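Side-chain contact in KLLA0C04147p (PDB 5H2A), which probably binds and transfers sterols as an OSBP-family protein, of which this chain is the ankyrin-repeat domain: residues 69-74 / 112-117. Numbering follows the deposited sequence.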
ATOM      1  N   ASP A  69      -8.739  -4.044 -20.189  1.00 17.56           N
ATOM      2  CA  ASP A  69      -7.557  -4.344 -20.989  1.00 16.80           C
ATOM      3  C   ASP A  69      -6.347  -3.543 -20.515  1.00 18.53           C
ATOM      4  O   ASP A  69      -5.222  -4.066 -20.474  1.00 18.02           O
ATOM      5  CB  ASP A  69      -7.842  -4.038 -22.469  1.00 17.92           C
ATOM      6  CG  ASP A  69      -8.724  -5.094 -23.139  1.00 27.53           C
ATOM      7  OD1 ASP A  69      -8.762  -6.239 -22.652  1.00 23.91           O
ATOM      8  OD2 ASP A  69      -9.377  -4.770 -24.165  1.00 25.71           O
ATOM      9  N   ILE A  70      -6.542  -2.250 -20.233  1.00 16.48           N
ATOM     10  CA  ILE A  70      -5.446  -1.425 -19.727  1.00 14.80           C
ATOM     11  C   ILE A  70      -4.930  -1.987 -18.408  1.00 16.83           C
ATOM     12  O   ILE A  70      -3.717  -2.099 -18.187  1.00 20.19           O
ATOM     13  CB  ILE A  70      -5.905   0.039 -19.562  1.00 16.43           C
ATOM     14  CG1 ILE A  70      -6.128   0.702 -20.932  1.00 14.81           C
ATOM     15  CG2 ILE A  70      -4.887   0.834 -18.737  1.00 16.49           C
ATOM     16  CD1 ILE A  70      -6.962   2.000 -20.815  1.00 18.31           C
ATOM     17  N   VAL A  71      -5.849  -2.335 -17.503  1.00 16.37           N
ATOM     18  CA  VAL A  71      -5.449  -2.848 -16.191  1.00 13.66           C
ATOM     19  C   VAL A  71      -4.711  -4.170 -16.348  1.00 20.00           C
ATOM     20  O   VAL A  71      -3.642  -4.380 -15.759  1.00 19.46           O
ATOM     21  CB  VAL A  71      -6.677  -2.996 -15.272  1.00 17.75           C
ATOM     22  CG1 VAL A  71      -6.320  -3.844 -14.033  1.00 21.04           C
ATOM     23  CG2 VAL A  71      -7.233  -1.609 -14.878  1.00 15.70           C
ATOM     24  N   GLN A  72      -5.260  -5.076 -17.166  1.00 19.17           N
ATOM     25  CA  GLN A  72      -4.653  -6.397 -17.299  1.00 22.50           C
ATOM     26  C   GLN A  72      -3.285  -6.320 -17.965  1.00 24.80           C
ATOM     27  O   GLN A  72      -2.353  -7.037 -17.571  1.00 21.21           O
ATOM     28  CB  GLN A  72      -5.584  -7.324 -18.080  1.00 24.62           C
ATOM     29  CG  GLN A  72      -5.045  -8.741 -18.215  1.00 39.83           C
ATOM     30  CD  GLN A  72      -4.628  -9.340 -16.875  1.00 52.58           C
ATOM     31  OE1 GLN A  72      -5.445  -9.472 -15.957  1.00 53.90           O
ATOM     32  NE2 GLN A  72      -3.349  -9.700 -16.756  1.00 52.84           N
ATOM     33  N   ASN A  73      -3.131  -5.456 -18.964  1.00 17.87           N
ATOM     34  CA  ASN A  73      -1.916  -5.470 -19.779  1.00 19.13           C
ATOM     35  C   ASN A  73      -0.827  -4.506 -19.323  1.00 22.29           C
ATOM     36  O   ASN A  73       0.354  -4.754 -19.618  1.00 19.89           O
ATOM     37  CB  ASN A  73      -2.268  -5.182 -21.233  1.00 22.67           C
ATOM     38  CG  ASN A  73      -3.076  -6.303 -21.845  1.00 33.24           C
ATOM     39  OD1 ASN A  73      -2.660  -7.459 -21.805  1.00 34.82           O
ATOM     40  ND2 ASN A  73      -4.260  -5.986 -22.341  1.00 26.40           N
ATOM     41  N   TRP A  74      -1.169  -3.418 -18.641  1.00 17.86           N
ATOM     42  CA  TRP A  74      -0.175  -2.416 -18.283  1.00 16.45           C
ATOM     43  C   TRP A  74       0.032  -2.189 -16.785  1.00 20.83           C
ATOM     44  O   TRP A  74       0.875  -1.367 -16.433  1.00 18.91           O
ATOM     45  CB  TRP A  74      -0.524  -1.060 -18.905  1.00 17.19           C
ATOM     46  CG  TRP A  74      -0.464  -0.991 -20.418  1.00 16.73           C
ATOM     47  CD1 TRP A  74      -0.003  -1.932 -21.280  1.00 16.91           C
ATOM     48  CD2 TRP A  74      -0.920   0.111 -21.217  1.00 17.05           C
ATOM     49  NE1 TRP A  74      -0.135  -1.478 -22.598  1.00 18.18           N
ATOM     50  CE2 TRP A  74      -0.703  -0.225 -22.570  1.00 18.50           C
ATOM     51  CE3 TRP A  74      -1.490   1.356 -20.909  1.00 21.63           C
ATOM     52  CZ2 TRP A  74      -1.029   0.642 -23.619  1.00 21.47           C
ATOM     53  CZ3 TRP A  74      -1.826   2.226 -21.962  1.00 23.21           C
ATOM     54  CH2 TRP A  74      -1.593   1.861 -23.296  1.00 23.29           C
ATOM     55  N   THR A 112     -14.997  -2.645  -8.889  1.00 17.37           N
ATOM     56  CA  THR A 112     -14.710  -4.054  -8.638  1.00 19.52           C
ATOM     57  C   THR A 112     -13.389  -4.489  -9.266  1.00 19.62           C
ATOM     58  O   THR A 112     -12.586  -5.174  -8.622  1.00 19.28           O
ATOM     59  CB  THR A 112     -15.866  -4.907  -9.160  1.00 25.50           C
ATOM     60  OG1 THR A 112     -17.036  -4.620  -8.387  1.00 23.35           O
ATOM     61  CG2 THR A 112     -15.544  -6.388  -9.045  1.00 31.74           C
ATOM     62  N   VAL A 113     -13.154  -4.120 -10.528  1.00 17.89           N
ATOM     63  CA  VAL A 113     -11.886  -4.460 -11.187  1.00 17.05           C
ATOM     64  C   VAL A 113     -10.703  -3.909 -10.398  1.00 18.74           C
ATOM     65  O   VAL A 113      -9.693  -4.592 -10.180  1.00 17.26           O
ATOM     66  CB  VAL A 113     -11.885  -3.931 -12.632  1.00 18.71           C
ATOM     67  CG1 VAL A 113     -10.481  -4.045 -13.259  1.00 22.05           C
ATOM     68  CG2 VAL A 113     -12.910  -4.691 -13.483  1.00 21.23           C
ATOM     69  N   LEU A 114     -10.791  -2.646  -9.986  1.00 18.29           N
ATOM     70  CA  LEU A 114      -9.671  -2.032  -9.282  1.00 16.22           C
ATOM     71  C   LEU A 114      -9.486  -2.622  -7.878  1.00 14.30           C
ATOM     72  O   LEU A 114      -8.353  -2.885  -7.460  1.00 18.20           O
ATOM     73  CB  LEU A 114      -9.897  -0.519  -9.221  1.00 13.90           C
ATOM     74  CG  LEU A 114      -9.798   0.227 -10.566  1.00 13.62           C
ATOM     75  CD1 LEU A 114     -10.172   1.704 -10.369  1.00 17.22           C
ATOM     76  CD2 LEU A 114      -8.392   0.142 -11.104  1.00 17.22           C
ATOM     77  N   MET A 115     -10.585  -2.826  -7.129  1.00 16.52           N
ATOM     78  CA  MET A 115     -10.463  -3.423  -5.789  1.00 18.55           C
ATOM     79  C   MET A 115      -9.882  -4.830  -5.854  1.00 24.00           C
ATOM     80  O   MET A 115      -9.259  -5.288  -4.888  1.00 22.05           O
ATOM     81  CB  MET A 115     -11.818  -3.506  -5.074  1.00 16.20           C
ATOM     82  CG  MET A 115     -12.478  -2.156  -4.674  1.00 22.70           C
ATOM     83  SD  MET A 115     -11.565  -1.285  -3.397  1.00 28.34           S
ATOM     84  CE  MET A 115     -11.894  -2.260  -1.912  1.00 21.21           C
ATOM     85  N   ASN A 116     -10.097  -5.536  -6.966  1.00 20.94           N
ATOM     86  CA  ASN A 116      -9.521  -6.869  -7.147  1.00 21.60           C
ATOM     87  C   ASN A 116      -8.069  -6.853  -7.594  1.00 22.02           C
ATOM     88  O   ASN A 116      -7.446  -7.921  -7.650  1.00 22.07           O
ATOM     89  CB  ASN A 116     -10.360  -7.667  -8.148  1.00 25.42           C
ATOM     90  CG  ASN A 116     -11.635  -8.194  -7.524  1.00 36.76           C
ATOM     91  OD1 ASN A 116     -11.737  -8.299  -6.301  1.00 40.21           O
ATOM     92  ND2 ASN A 116     -12.621  -8.515  -8.357  1.00 41.00           N
ATOM     93  N   HIS A 117      -7.507  -5.695  -7.910  1.00 20.63           N
ATOM     94  CA  HIS A 117      -6.099  -5.627  -8.296  1.00 21.39           C
ATOM     95  C   HIS A 117      -5.216  -5.930  -7.091  1.00 21.91           C
ATOM     96  O   HIS A 117      -5.340  -5.253  -6.059  1.00 20.24           O
ATOM     97  CB  HIS A 117      -5.762  -4.240  -8.851  1.00 19.49           C
ATOM     98  CG  HIS A 117      -4.459  -4.182  -9.585  1.00 21.00           C
ATOM     99  ND1 HIS A 117      -3.241  -4.339  -8.962  1.00 22.72           N
ATOM    100  CD2 HIS A 117      -4.186  -3.958 -10.892  1.00 21.37           C
ATOM    101  CE1 HIS A 117      -2.273  -4.226  -9.853  1.00 25.84           C
ATOM    102  NE2 HIS A 117      -2.819  -3.983 -11.031  1.00 24.18           N
TER
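In this ankyrin-repeat domain, the predicted repeat 94-117 meets the preceding helix 64-74 through Val71, which packs against Val113 and Leu114 of helix 108-115 and His117, in the turn that follows. Within residues 69-74, Val71 makes the whole contact, and its two methyls divide the work. CG1, set anti to the backbone N (chi1 166°), meets the rim of the His117 imidazole near the ring plane, 3.8 Å from CD2. The same methyl lies 4.2 Å from CG1 of Val113, so it sits between a ring edge and a branched side chain. CG2 turns instead to Leu114, whose CD2 comes within 4.3 Å. No hydrogen bond crosses the contact, which is small, burying 146 Å² in total, with CA of Val71 and CA of Leu114 8.1 Å apart. Both nitrogens of His117 are engaged: NE2 hydrogen-bonds to the hydroxyl of Thr75, which also bonds to Val71 O, and ND1 to the backbone N of Asp119. With a bond at each nitrogen the ring's rotation is probably fixed; the NE2 bond links the turn after helix 108-115 to the end of helix 64-74, while the ND1 bond is local. Behind the interface, Val71 and Ile70 pack on Leu55 of helix 54-61, while Leu114 rests on Pro98 and Leu99 of helix 98-104.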